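Long-range contacts in malyl-CoA lyase/beta-methylmalyl-CoA lyase (Methylobacterium extorquens, PDB 5UGR), which belongs to the HpcH/HpaI aldolase/citrate lyase family, folds as a TIM barrel and binds magnesium: residues K277-L282 with A313-A318; L13-L18 with L263-F268; F208-M213 with L248-K253; S34-I39 with S259-A264. All blocks are in the same frame, centred on the assembly; numbering follows the deposited sequence.

Contact 1 of 4, residues K277-L282 with A313-A318; sequences KARRIL and ALIQKA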
loop_
_atom_site.group_PDB
_atom_site.type_symbol
_atom_site.label_atom_id
_atom_site.label_comp_id
_atom_site.label_asym_id
_atom_site.label_seq_id
_atom_site.Cartn_x
_atom_site.Cartn_y
_atom_site.Cartn_z
ATOM N N LYS A 277 -40.525 -3.084 3.646
ATOM C CA LYS A 277 -39.579 -2.576 4.650
ATOM C C LYS A 277 -38.833 -1.350 4.177
ATOM O O LYS A 277 -38.647 -0.376 4.953
ATOM C CB LYS A 277 -38.585 -3.640 5.090
ATOM C CG LYS A 277 -37.534 -3.143 6.077
ATOM C CD LYS A 277 -36.660 -4.228 6.688
ATOM C CE LYS A 277 -36.182 -3.721 8.059
ATOM N NZ LYS A 277 -35.173 -4.592 8.710
ATOM N N ALA A 278 -38.351 -1.397 2.938
ATOM C CA ALA A 278 -37.698 -0.234 2.345
ATOM C C ALA A 278 -38.636 1.000 2.300
ATOM O O ALA A 278 -38.206 2.124 2.638
ATOM C CB ALA A 278 -37.079 -0.537 0.968
ATOM N N ARG A 279 -39.892 0.796 1.909
ATOM C CA ARG A 279 -40.858 1.911 1.867
ATOM C C ARG A 279 -41.101 2.493 3.246
ATOM O O ARG A 279 -41.195 3.717 3.408
ATOM C CB ARG A 279 -42.192 1.514 1.222
ATOM C CG ARG A 279 -42.037 1.165 -0.264
ATOM C CD ARG A 279 -43.238 1.477 -1.115
ATOM N NE ARG A 279 -43.140 0.905 -2.447
ATOM C CZ ARG A 279 -42.648 1.505 -3.546
ATOM N NH1 ARG A 279 -42.144 2.760 -3.542
ATOM N NH2 ARG A 279 -42.663 0.808 -4.687
ATOM N N ARG A 280 -41.091 1.639 4.236
ATOM C CA ARG A 280 -41.304 2.103 5.605
ATOM C C ARG A 280 -40.113 2.839 6.158
ATOM O O ARG A 280 -40.264 3.752 6.963
ATOM C CB ARG A 280 -41.637 0.927 6.513
ATOM C CG ARG A 280 -43.005 0.324 6.144
ATOM C CD ARG A 280 -43.411 -0.774 7.089
ATOM N NE ARG A 280 -43.716 -0.254 8.417
ATOM C CZ ARG A 280 -43.172 -0.700 9.566
ATOM N NH1 ARG A 280 -42.353 -1.714 9.590
ATOM N NH2 ARG A 280 -43.459 -0.115 10.726
ATOM N N ILE A 281 -38.920 2.447 5.714
ATOM C CA ILE A 281 -37.728 3.202 6.026
ATOM C C ILE A 281 -37.835 4.633 5.461
ATOM O O ILE A 281 -37.514 5.593 6.157
ATOM C CB ILE A 281 -36.453 2.467 5.574
ATOM C CG1 ILE A 281 -36.168 1.281 6.506
ATOM C CG2 ILE A 281 -35.265 3.401 5.564
ATOM C CD1 ILE A 281 -35.110 0.289 5.982
ATOM N N LEU A 282 -38.253 4.755 4.203
ATOM C CA LEU A 282 -38.374 6.076 3.567
ATOM C C LEU A 282 -39.444 6.909 4.305
ATOM O O LEU A 282 -39.242 8.104 4.497
ATOM C CB LEU A 282 -38.672 5.957 2.052
ATOM C CG LEU A 282 -37.652 5.209 1.175
ATOM C CD1 LEU A 282 -37.864 5.579 -0.283
ATOM C CD2 LEU A 282 -36.219 5.389 1.615
ATOM N N ALA A 313 -32.037 2.560 -2.846
ATOM C CA ALA A 313 -31.659 1.794 -4.052
ATOM C C ALA A 313 -32.713 0.713 -4.366
ATOM O O ALA A 313 -33.147 0.553 -5.562
ATOM C CB ALA A 313 -30.261 1.186 -3.890
ATOM N N LEU A 314 -33.168 0.010 -3.326
ATOM C CA LEU A 314 -34.157 -1.044 -3.546
ATOM C C LEU A 314 -35.467 -0.479 -4.091
ATOM O O LEU A 314 -36.095 -1.092 -4.969
ATOM C CB LEU A 314 -34.427 -1.850 -2.293
ATOM C CG LEU A 314 -35.419 -3.006 -2.451
ATOM C CD1 LEU A 314 -34.923 -4.002 -3.485
ATOM C CD2 LEU A 314 -35.613 -3.652 -1.091
ATOM N N ILE A 315 -35.885 0.671 -3.579
ATOM C CA ILE A 315 -37.102 1.304 -4.065
ATOM C C ILE A 315 -36.995 1.750 -5.505
ATOM O O ILE A 315 -37.952 1.623 -6.278
ATOM C CB ILE A 315 -37.565 2.421 -3.154
ATOM C CG1 ILE A 315 -38.056 1.856 -1.809
ATOM C CG2 ILE A 315 -38.694 3.232 -3.797
ATOM C CD1 ILE A 315 -38.972 0.634 -1.859
ATOM N N GLN A 316 -35.840 2.274 -5.891
ATOM C CA GLN A 316 -35.689 2.702 -7.278
ATOM C C GLN A 316 -35.876 1.508 -8.215
ATOM O O GLN A 316 -36.461 1.623 -9.287
ATOM C CB GLN A 316 -34.330 3.417 -7.517
ATOM C CG GLN A 316 -34.232 4.857 -6.948
ATOM C CD GLN A 316 -35.263 5.857 -7.479
ATOM O OE1 GLN A 316 -35.914 6.549 -6.681
ATOM N NE2 GLN A 316 -35.413 5.957 -8.806
ATOM N N LYS A 317 -35.332 0.376 -7.813
ATOM C CA LYS A 317 -35.499 -0.908 -8.509
ATOM C C LYS A 317 -36.955 -1.447 -8.555
ATOM O O LYS A 317 -37.452 -1.873 -9.629
ATOM C CB LYS A 317 -34.491 -1.953 -7.948
ATOM C CG LYS A 317 -33.054 -1.898 -8.509
ATOM C CD LYS A 317 -32.107 -0.902 -7.825
ATOM C CE LYS A 317 -30.791 -1.480 -7.312
ATOM N NZ LYS A 317 -29.664 -1.560 -8.311
ATOM N N ALA A 318 -37.661 -1.387 -7.423
ATOM C CA ALA A 318 -39.076 -1.760 -7.353
ATOM C C ALA A 318 -39.936 -0.846 -8.229
ATOM O O ALA A 318 -40.883 -1.272 -8.905
ATOM C CB ALA A 318 -39.565 -1.712 -5.906
#
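Ile-315 meets three residues of the facing helix, Ala-278, Arg-279 and Leu-282, and has the largest buried area of this contact. Its terminal CD1 lies 3.6 Å from Ala-278 CB and 3.5 Å from Arg-279 CG, so one methyl rests on both the small residue and the aliphatic part of the long one. CG1 is anti to the carbonyl carbon (chi1 -68°), which leaves the other branch, CG2, anti to the backbone N; that branch comes within 3.5 Å of Arg-279 NH1. The two side chains meet at a slant, and Ile-315 CD1 stands 4.0 Å above the plane of the Arg-279 guanidinium, offset toward its rim. This is apolar cover of a flat group; no hydrogen bond joins the segments. The charge is answered by Asp-319, which forms a salt bridge with Arg-279 NH2. Leu-282 slides past Ile-315 in the opposite direction, its CD1 4.0 Å from Ile-315 CG1. Over these short segments the helix axes approach to 9.4 Å with a crossing angle of -120°. The segments belong to helices 272-291 and 305-322, which come after helix 259-268, the helix that follows the last barrel strand; Ala-278 also packs on Ala-311, and strand 296-298, from the hairpin between the helices, touches Ile-281 through Leu-298.

Contact 2 of 4, residues L13-L18 with L263-F268; sequences LHRSEL and LANEVF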
loop_
_atom_site.group_PDB
_atom_site.type_symbol
_atom_site.label_atom_id
_atom_site.label_comp_id
_atom_site.label_asym_id
_atom_site.label_seq_id
_atom_site.Cartn_x
_atom_site.Cartn_y
_atom_site.Cartn_z
ATOM N N LEU A 13 -32.437 -1.459 -12.551
ATOM C CA LEU A 13 -33.025 -2.786 -12.456
ATOM C C LEU A 13 -32.207 -3.730 -13.330
ATOM O O LEU A 13 -31.905 -3.431 -14.468
ATOM C CB LEU A 13 -34.486 -2.750 -12.917
ATOM C CG LEU A 13 -35.212 -4.064 -12.847
ATOM C CD1 LEU A 13 -35.453 -4.520 -11.437
ATOM C CD2 LEU A 13 -36.578 -3.913 -13.508
ATOM N N HIS A 14 -31.749 -4.825 -12.752
ATOM C CA HIS A 14 -30.747 -5.680 -13.374
ATOM C C HIS A 14 -30.970 -7.160 -13.017
ATOM O O HIS A 14 -30.053 -7.868 -12.600
ATOM C CB HIS A 14 -29.383 -5.172 -12.900
ATOM C CG HIS A 14 -28.229 -5.636 -13.693
ATOM N ND1 HIS A 14 -27.039 -4.930 -13.727
ATOM C CD2 HIS A 14 -28.049 -6.713 -14.478
ATOM C CE1 HIS A 14 -26.197 -5.548 -14.525
ATOM N NE2 HIS A 14 -26.779 -6.641 -14.969
ATOM N N ARG A 15 -32.194 -7.637 -13.164
ATOM C CA ARG A 15 -32.507 -9.040 -12.863
ATOM C C ARG A 15 -31.963 -10.033 -13.893
ATOM O O ARG A 15 -31.555 -11.155 -13.565
ATOM C CB ARG A 15 -34.021 -9.220 -12.731
ATOM C CG ARG A 15 -34.692 -8.385 -11.670
ATOM C CD ARG A 15 -36.179 -8.350 -11.843
ATOM N NE ARG A 15 -36.565 -7.834 -13.137
ATOM C CZ ARG A 15 -37.775 -7.975 -13.673
ATOM N NH1 ARG A 15 -38.760 -8.599 -13.031
ATOM N NH2 ARG A 15 -38.021 -7.476 -14.860
ATOM N N SER A 16 -32.046 -9.622 -15.154
ATOM C CA SER A 16 -31.708 -10.424 -16.306
ATOM C C SER A 16 -30.782 -9.651 -17.204
ATOM O O SER A 16 -31.000 -8.452 -17.473
ATOM C CB SER A 16 -32.987 -10.828 -17.067
ATOM O OG SER A 16 -33.798 -9.713 -17.385
ATOM N N GLU A 17 -29.718 -10.338 -17.651
ATOM C CA GLU A 17 -28.710 -9.707 -18.531
ATOM C C GLU A 17 -28.523 -10.613 -19.719
ATOM O O GLU A 17 -27.915 -11.696 -19.605
ATOM C CB GLU A 17 -27.426 -9.499 -17.736
ATOM C CG GLU A 17 -26.254 -8.949 -18.531
ATOM C CD GLU A 17 -25.056 -8.532 -17.672
ATOM O OE1 GLU A 17 -23.947 -8.258 -18.236
ATOM O OE2 GLU A 17 -25.234 -8.458 -16.425
ATOM N N LEU A 18 -29.054 -10.174 -20.877
ATOM C CA LEU A 18 -29.047 -11.014 -22.081
ATOM C C LEU A 18 -27.839 -10.685 -22.938
ATOM O O LEU A 18 -27.618 -9.522 -23.285
ATOM C CB LEU A 18 -30.323 -10.761 -22.881
ATOM C CG LEU A 18 -30.464 -11.470 -24.211
ATOM C CD1 LEU A 18 -30.671 -12.951 -23.976
ATOM C CD2 LEU A 18 -31.627 -10.909 -25.000
ATOM N N LEU A 263 -36.868 -16.800 -16.282
ATOM C CA LEU A 263 -36.410 -17.504 -15.072
ATOM C C LEU A 263 -35.641 -16.521 -14.166
ATOM O O LEU A 263 -35.910 -16.451 -12.968
ATOM C CB LEU A 263 -35.572 -18.747 -15.367
ATOM C CG LEU A 263 -36.181 -19.830 -16.229
ATOM C CD1 LEU A 263 -35.183 -20.908 -16.510
ATOM C CD2 LEU A 263 -37.396 -20.389 -15.545
ATOM N N ALA A 264 -34.748 -15.716 -14.762
ATOM C CA ALA A 264 -33.981 -14.706 -13.999
ATOM C C ALA A 264 -34.905 -13.630 -13.491
ATOM O O ALA A 264 -34.813 -13.216 -12.308
ATOM C CB ALA A 264 -32.869 -14.109 -14.841
ATOM N N ASN A 265 -35.810 -13.153 -14.363
ATOM C CA ASN A 265 -36.709 -12.125 -13.879
ATOM C C ASN A 265 -37.521 -12.539 -12.680
ATOM O O ASN A 265 -37.764 -11.728 -11.758
ATOM C CB ASN A 265 -37.606 -11.638 -14.992
ATOM C CG ASN A 265 -36.860 -10.718 -15.995
ATOM O OD1 ASN A 265 -35.786 -10.201 -15.726
ATOM N ND2 ASN A 265 -37.444 -10.534 -17.169
ATOM N N GLU A 266 -37.990 -13.784 -12.686
ATOM C CA GLU A 266 -38.818 -14.249 -11.568
ATOM C C GLU A 266 -37.989 -14.370 -10.277
ATOM O O GLU A 266 -38.420 -13.936 -9.210
ATOM C CB GLU A 266 -39.424 -15.621 -11.889
ATOM C CG GLU A 266 -40.245 -16.181 -10.716
ATOM C CD GLU A 266 -41.338 -17.173 -11.147
ATOM O OE1 GLU A 266 -41.010 -18.170 -11.842
ATOM O OE2 GLU A 266 -42.528 -16.948 -10.778
ATOM N N VAL A 267 -36.785 -14.966 -10.375
ATOM C CA VAL A 267 -36.007 -15.233 -9.173
ATOM C C VAL A 267 -35.550 -13.934 -8.515
ATOM O O VAL A 267 -35.623 -13.829 -7.275
ATOM C CB VAL A 267 -34.786 -16.106 -9.513
ATOM C CG1 VAL A 267 -33.767 -16.101 -8.385
ATOM C CG2 VAL A 267 -35.242 -17.518 -9.806
ATOM N N PHE A 268 -35.110 -12.945 -9.317
ATOM C CA PHE A 268 -34.473 -11.753 -8.778
ATOM C C PHE A 268 -35.425 -10.567 -8.555
ATOM O O PHE A 268 -34.983 -9.471 -8.187
ATOM C CB PHE A 268 -33.280 -11.340 -9.654
ATOM C CG PHE A 268 -32.159 -12.350 -9.653
ATOM C CD1 PHE A 268 -31.272 -12.404 -8.595
ATOM C CD2 PHE A 268 -32.031 -13.270 -10.648
ATOM C CE1 PHE A 268 -30.249 -13.334 -8.587
ATOM C CE2 PHE A 268 -31.015 -14.199 -10.645
ATOM C CZ PHE A 268 -30.134 -14.267 -9.591
#
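The guanidinium of Arg-15 stacks on the side-chain amide of Asn-265, the two planes only 12° apart. Asn-265 OD1 stands 3.3 Å above the guanidinium plane, offset toward the rim, while the chains themselves run at about a right angle. Arg-15 is bent at its third torsion, the one that places NE, and its polar end is held from outside the segments: NE forms a salt bridge with Asp-37, and NH1 bonds to Thr-269 OG1. Ser-16 grips the same amide oxygen. Its OG sits between the backbone N and the carbonyl carbon (chi1 53°), the crowded position, and donates to Asn-265 OD1 at 2.6 Å, tilted 27° from the carbonyl plane. That hydroxyl also bonds to the N of Asp-37, and Asn-265 ND2 to Lys-35 O, so both ends of the amide are engaged and its rotation is fixed. An apolar contact flanks this polar group, Arg-15 CB meeting Phe-268 CB at 3.8 Å, and the Ala-264 CB methyl lies against the backbone carbonyl, 3.5 Å from Arg-15 O. The contact sits at the seam of the TIM barrel, where helix 259-268, following the last strand 252-255, packs over the first strand 16-21; Tyr-238 of helix 235-248 touches Ala-264, and Met-321 of helix 305-322 touches Arg-15.

Contact 3 of 4, residues F208-M213 with L248-K253; sequences FAQNRM and LGFEGK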
loop_
_atom_site.group_PDB
_atom_site.type_symbol
_atom_site.label_atom_id
_atom_site.label_comp_id
_atom_site.label_asym_id
_atom_site.label_seq_id
_atom_site.Cartn_x
_atom_site.Cartn_y
_atom_site.Cartn_z
ATOM N N PHE A 208 -16.733 -19.802 -3.190
ATOM C CA PHE A 208 -15.701 -18.836 -2.869
ATOM C C PHE A 208 -15.710 -17.611 -3.775
ATOM O O PHE A 208 -15.740 -16.453 -3.330
ATOM C CB PHE A 208 -14.325 -19.525 -2.838
ATOM C CG PHE A 208 -13.202 -18.563 -2.466
ATOM C CD1 PHE A 208 -12.534 -17.795 -3.443
ATOM C CD2 PHE A 208 -12.860 -18.383 -1.156
ATOM C CE1 PHE A 208 -11.527 -16.936 -3.100
ATOM C CE2 PHE A 208 -11.858 -17.496 -0.808
ATOM C CZ PHE A 208 -11.175 -16.780 -1.771
ATOM N N ALA A 209 -15.728 -17.886 -5.068
ATOM C CA ALA A 209 -15.743 -16.842 -6.068
ATOM C C ALA A 209 -16.936 -15.910 -5.938
ATOM O O ALA A 209 -16.805 -14.673 -5.946
ATOM C CB ALA A 209 -15.713 -17.454 -7.461
ATOM N N GLN A 210 -18.122 -16.518 -5.830
ATOM C CA GLN A 210 -19.351 -15.706 -5.724
ATOM C C GLN A 210 -19.394 -14.842 -4.470
ATOM O O GLN A 210 -19.739 -13.681 -4.522
ATOM C CB GLN A 210 -20.586 -16.615 -5.784
ATOM C CG GLN A 210 -20.836 -17.140 -7.216
ATOM C CD GLN A 210 -22.060 -18.024 -7.282
ATOM O OE1 GLN A 210 -22.370 -18.749 -6.354
ATOM N NE2 GLN A 210 -22.766 -17.970 -8.388
ATOM N N ASN A 211 -18.994 -15.424 -3.336
ATOM C CA ASN A 211 -19.020 -14.684 -2.098
ATOM C C ASN A 211 -17.971 -13.581 -2.120
ATOM O O ASN A 211 -18.214 -12.479 -1.639
ATOM C CB ASN A 211 -18.814 -15.568 -0.880
ATOM C CG ASN A 211 -20.110 -16.280 -0.406
ATOM O OD1 ASN A 211 -20.838 -15.778 0.464
ATOM N ND2 ASN A 211 -20.397 -17.430 -0.987
ATOM N N ARG A 212 -16.770 -13.860 -2.611
ATOM C CA ARG A 212 -15.754 -12.793 -2.620
ATOM C C ARG A 212 -16.164 -11.652 -3.501
ATOM O O ARG A 212 -16.003 -10.483 -3.106
ATOM C CB ARG A 212 -14.385 -13.325 -3.007
ATOM C CG ARG A 212 -13.284 -12.284 -2.758
ATOM C CD ARG A 212 -11.908 -12.898 -2.992
ATOM N NE ARG A 212 -10.913 -11.846 -2.959
ATOM C CZ ARG A 212 -9.641 -12.019 -3.216
ATOM N NH1 ARG A 212 -9.168 -13.235 -3.553
ATOM N NH2 ARG A 212 -8.868 -10.942 -3.253
ATOM N N MET A 213 -16.689 -11.967 -4.680
ATOM C CA MET A 213 -17.168 -10.878 -5.539
ATOM C C MET A 213 -18.346 -10.125 -4.955
ATOM O O MET A 213 -18.373 -8.882 -5.022
ATOM C CB MET A 213 -17.521 -11.409 -6.939
ATOM C CG MET A 213 -17.667 -10.320 -7.992
ATOM S SD MET A 213 -18.427 -10.837 -9.528
ATOM C CE MET A 213 -20.139 -10.759 -9.017
ATOM N N LEU A 248 -27.625 -15.326 -1.418
ATOM C CA LEU A 248 -26.444 -14.572 -0.926
ATOM C C LEU A 248 -26.575 -13.067 -0.990
ATOM O O LEU A 248 -25.829 -12.324 -0.331
ATOM C CB LEU A 248 -25.236 -14.881 -1.734
ATOM C CG LEU A 248 -24.666 -16.213 -1.711
ATOM C CD1 LEU A 248 -23.482 -16.305 -2.698
ATOM C CD2 LEU A 248 -24.220 -16.596 -0.275
ATOM N N GLY A 249 -27.423 -12.595 -1.909
ATOM C CA GLY A 249 -27.505 -11.163 -2.183
ATOM C C GLY A 249 -27.225 -10.746 -3.610
ATOM O O GLY A 249 -27.132 -9.535 -3.870
ATOM N N PHE A 250 -27.003 -11.697 -4.525
ATOM C CA PHE A 250 -26.859 -11.294 -5.928
ATOM C C PHE A 250 -28.173 -10.697 -6.442
ATOM O O PHE A 250 -29.264 -11.080 -5.992
ATOM C CB PHE A 250 -26.503 -12.477 -6.820
ATOM C CG PHE A 250 -25.033 -12.853 -6.833
ATOM C CD1 PHE A 250 -24.370 -13.273 -5.671
ATOM C CD2 PHE A 250 -24.296 -12.663 -7.973
ATOM C CE1 PHE A 250 -23.002 -13.557 -5.683
ATOM C CE2 PHE A 250 -22.951 -12.957 -7.996
ATOM C CZ PHE A 250 -22.297 -13.400 -6.843
ATOM N N GLU A 251 -28.039 -9.775 -7.387
ATOM C CA GLU A 251 -29.156 -8.985 -7.879
ATOM C C GLU A 251 -29.684 -9.408 -9.218
ATOM O O GLU A 251 -30.777 -8.967 -9.592
ATOM C CB GLU A 251 -28.592 -7.523 -7.980
ATOM C CG GLU A 251 -29.522 -6.497 -8.301
ATOM C CD GLU A 251 -28.968 -5.149 -7.919
ATOM O OE1 GLU A 251 -29.499 -4.246 -8.563
ATOM O OE2 GLU A 251 -28.132 -5.098 -6.948
ATOM N N GLY A 252 -28.916 -10.225 -9.962
ATOM C CA GLY A 252 -29.364 -10.701 -11.272
ATOM C C GLY A 252 -28.453 -11.740 -11.837
ATOM O O GLY A 252 -27.443 -12.111 -11.205
ATOM N N LYS A 253 -28.823 -12.252 -13.020
ATOM C CA LYS A 253 -28.074 -13.325 -13.667
ATOM C C LYS A 253 -28.187 -13.196 -15.175
ATOM O O LYS A 253 -29.199 -12.684 -15.740
ATOM C CB LYS A 253 -28.576 -14.710 -13.237
ATOM C CG LYS A 253 -27.760 -15.914 -13.702
ATOM C CD LYS A 253 -28.169 -17.206 -13.036
ATOM C CE LYS A 253 -27.449 -18.419 -13.581
ATOM N NZ LYS A 253 -25.977 -18.252 -13.484
#
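Phe-250 drives its ring end against the helix turn carrying Gln-210 and Met-213. The setting is a TIM barrel: helix 207-220 leads into the seventh strand, 223-226, and helix 235-248 into the eighth, so the segments join neighbouring alpha/beta units. The edge of the ring faces the backbone carbonyl of Gln-210, whose O lies near the ring plane, 3.5 Å from Phe-250 CZ; that geometry is consistent with a weak C-H...O contact. The Gln-210 and Phe-250 side chains run at about a right angle to each other, with Gln-210 CB 3.8 Å from Phe-250 CZ, and the extended chain of Gln-210 carries its amide onward to Asp-226, which accepts a hydrogen bond from NE2. Met-213 approaches the same ring: its chain bends at the third torsion (chi3 81°), which places CE 3.7 Å from Phe-250 CE2. Between Leu-248 and Phe-250, Gly-249 forms a Schellman motif at the end of helix 235-248; its phi of 122° would jam a CB against the preceding carbonyl O, which accounts for a glycine there. The contact also lies by a subunit interface, since Tyr-186 of the second subunit packs on Leu-248. The two methyls of Leu-248 divide the amide of Asn-211, which hydrogen-bonds through ND2 to Leu-207 O: CD1 is 3.7 Å from Asn-211 ND2, and CD2 is 3.6 Å from Asn-211 OD1.

Contact 4 of 4, residues S34-I39 with S259-A264; sequences SKADVI and SQIDLA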
loop_
_atom_site.group_PDB
_atom_site.type_symbol
_atom_site.label_atom_id
_atom_site.label_comp_id
_atom_site.label_asym_id
_atom_site.label_seq_id
_atom_site.Cartn_x
_atom_site.Cartn_y
_atom_site.Cartn_z
ATOM N N SER A 34 -37.406 -8.285 -26.390
ATOM C CA SER A 34 -37.402 -9.237 -25.288
ATOM C C SER A 34 -37.725 -8.536 -23.972
ATOM O O SER A 34 -37.808 -7.315 -23.868
ATOM C CB SER A 34 -36.072 -9.954 -25.172
ATOM O OG SER A 34 -35.109 -9.106 -24.592
ATOM N N LYS A 35 -37.900 -9.389 -22.972
ATOM C CA LYS A 35 -38.154 -8.981 -21.598
ATOM C C LYS A 35 -36.908 -8.839 -20.717
ATOM O O LYS A 35 -37.013 -8.652 -19.501
ATOM C CB LYS A 35 -39.172 -9.913 -20.962
ATOM C CG LYS A 35 -40.564 -9.841 -21.613
ATOM C CD LYS A 35 -41.488 -10.830 -20.959
ATOM C CE LYS A 35 -42.811 -10.852 -21.729
ATOM N NZ LYS A 35 -43.765 -11.759 -21.023
ATOM N N ALA A 36 -35.739 -8.842 -21.318
ATOM C CA ALA A 36 -34.495 -8.657 -20.541
ATOM C C ALA A 36 -34.435 -7.256 -20.000
ATOM O O ALA A 36 -34.814 -6.291 -20.671
ATOM C CB ALA A 36 -33.305 -8.881 -21.430
ATOM N N ASP A 37 -33.887 -7.132 -18.788
ATOM C CA ASP A 37 -33.656 -5.800 -18.188
ATOM C C ASP A 37 -32.474 -5.097 -18.813
ATOM O O ASP A 37 -32.464 -3.875 -18.978
ATOM C CB ASP A 37 -33.421 -5.918 -16.698
ATOM C CG ASP A 37 -34.665 -6.383 -15.885
ATOM O OD1 ASP A 37 -35.808 -6.193 -16.366
ATOM O OD2 ASP A 37 -34.465 -6.841 -14.727
ATOM N N VAL A 38 -31.419 -5.875 -19.029
ATOM C CA VAL A 38 -30.139 -5.374 -19.517
ATOM C C VAL A 38 -29.761 -6.250 -20.706
ATOM O O VAL A 38 -29.932 -7.460 -20.646
ATOM C CB VAL A 38 -29.033 -5.541 -18.412
ATOM C CG1 VAL A 38 -27.675 -5.096 -18.911
ATOM C CG2 VAL A 38 -29.389 -4.772 -17.139
ATOM N N ILE A 39 -29.256 -5.639 -21.769
ATOM C CA ILE A 39 -28.734 -6.386 -22.909
ATOM C C ILE A 39 -27.321 -5.935 -23.180
ATOM O O ILE A 39 -27.062 -4.724 -23.215
ATOM C CB ILE A 39 -29.592 -6.168 -24.216
ATOM C CG1 ILE A 39 -30.973 -6.796 -24.000
ATOM C CG2 ILE A 39 -28.872 -6.804 -25.428
ATOM C CD1 ILE A 39 -31.933 -6.610 -25.175
ATOM N N SER A 259 -35.033 -18.531 -23.153
ATOM C CA SER A 259 -35.759 -19.191 -22.054
ATOM C C SER A 259 -35.305 -18.777 -20.657
ATOM O O SER A 259 -36.061 -18.838 -19.712
ATOM C CB SER A 259 -35.627 -20.694 -22.152
ATOM O OG SER A 259 -34.280 -21.156 -21.900
ATOM N N GLN A 260 -34.083 -18.314 -20.563
ATOM C CA GLN A 260 -33.538 -17.954 -19.268
ATOM C C GLN A 260 -33.977 -16.579 -18.757
ATOM O O GLN A 260 -33.898 -16.305 -17.564
ATOM C CB GLN A 260 -32.035 -18.074 -19.271
ATOM C CG GLN A 260 -31.552 -19.482 -19.449
ATOM C CD GLN A 260 -30.072 -19.600 -19.636
ATOM O OE1 GLN A 260 -29.377 -18.628 -19.987
ATOM N NE2 GLN A 260 -29.562 -20.806 -19.463
ATOM N N ILE A 261 -34.497 -15.748 -19.647
ATOM C CA ILE A 261 -34.925 -14.404 -19.275
ATOM C C ILE A 261 -36.025 -14.401 -18.237
ATOM O O ILE A 261 -35.895 -13.717 -17.212
ATOM C CB ILE A 261 -35.361 -13.594 -20.509
ATOM C CG1 ILE A 261 -34.184 -13.391 -21.487
ATOM C CG2 ILE A 261 -35.911 -12.236 -20.118
ATOM C CD1 ILE A 261 -34.595 -12.863 -22.851
ATOM N N ASP A 262 -37.095 -15.180 -18.465
ATOM C CA ASP A 262 -38.218 -15.193 -17.525
ATOM C C ASP A 262 -37.770 -15.823 -16.200
ATOM O O ASP A 262 -38.237 -15.427 -15.119
ATOM C CB ASP A 262 -39.405 -15.972 -18.102
ATOM C CG ASP A 262 -40.171 -15.189 -19.165
ATOM O OD1 ASP A 262 -39.933 -13.984 -19.376
ATOM O OD2 ASP A 262 -41.000 -15.823 -19.834
ATOM N N LEU A 263 -36.868 -16.800 -16.282
ATOM C CA LEU A 263 -36.410 -17.504 -15.072
ATOM C C LEU A 263 -35.641 -16.521 -14.166
ATOM O O LEU A 263 -35.910 -16.451 -12.968
ATOM C CB LEU A 263 -35.572 -18.747 -15.367
ATOM C CG LEU A 263 -36.181 -19.830 -16.229
ATOM C CD1 LEU A 263 -35.183 -20.908 -16.510
ATOM C CD2 LEU A 263 -37.396 -20.389 -15.545
ATOM N N ALA A 264 -34.748 -15.716 -14.762
ATOM C CA ALA A 264 -33.981 -14.706 -13.999
ATOM C C ALA A 264 -34.905 -13.630 -13.491
ATOM O O ALA A 264 -34.813 -13.216 -12.308
ATOM C CB ALA A 264 -32.869 -14.109 -14.841
HETATM O O HOH W 1 -42.527 -14.636 -21.551
#
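Ile-261 packs against the backbone of Lys-35 and Ala-36 in a van der Waals contact between the loop entering strand 38-42 and the first turns of helix 259-268. No direct hydrogen bond crosses it. The evidence is in the branches of Ile-261: CG2, anti to the backbone N, lies 3.6 Å from Lys-35 C and equally close to Ala-36 N, so this methyl covers the peptide link itself. CD1 reaches farther along the loop, to Ser-34 CB at 4.0 Å, and more loosely to Ala-36 CB. The loop has some internal order, since the N of Ala-36 donates a weak bond to Ser-34 OG at 3.3 Å, as in an ST turn; that hydroxyl is bonded to Ser-31 O as well. In TIM-barrel terms, the helix following the eighth strand here extends past the first strand to the start of the second, and Leu-18 of strand 16-21 touches both Ser-34 and Ala-36. At the exposed margin Lys-35 is extended beyond CG and crosses Asp-262 obliquely, with CD 3.9 Å from Asp-262 OD1. The charged ends do not touch: Lys-35 NZ is 4.7 Å from Asp-262 OD1. A water accepts from Lys-35 NZ at 3.2 Å and donates to Asp-262 OD2 at 2.6 Å, bridging the opposite charges.

Contacts 2 and 4 share helix 259-268 and have centres 6 Å apart; the salt bridge Arg-15 NE to Asp-37 OD2, 2.8 Å, ties them directly. Contact 3, centred 14 Å from contact 2, reaches the same barrel sheet, where Arg-15 O and Lys-253 N, 3.0 Å apart, probably form a hydrogen bond between the first and eighth strands. Contact 1 lies farther out, its centre 21 Å from that of contact 3, yet Lys-317 NZ meets Glu-251 OE1 at 2.7 Å in a salt bridge. None of the four supplies a ligand of the magnesium site, formed by Asp-45, Glu-140 and Asp-167; the Met-213 side chain of contact 3 is about 13 Å from a bound magnesium ion.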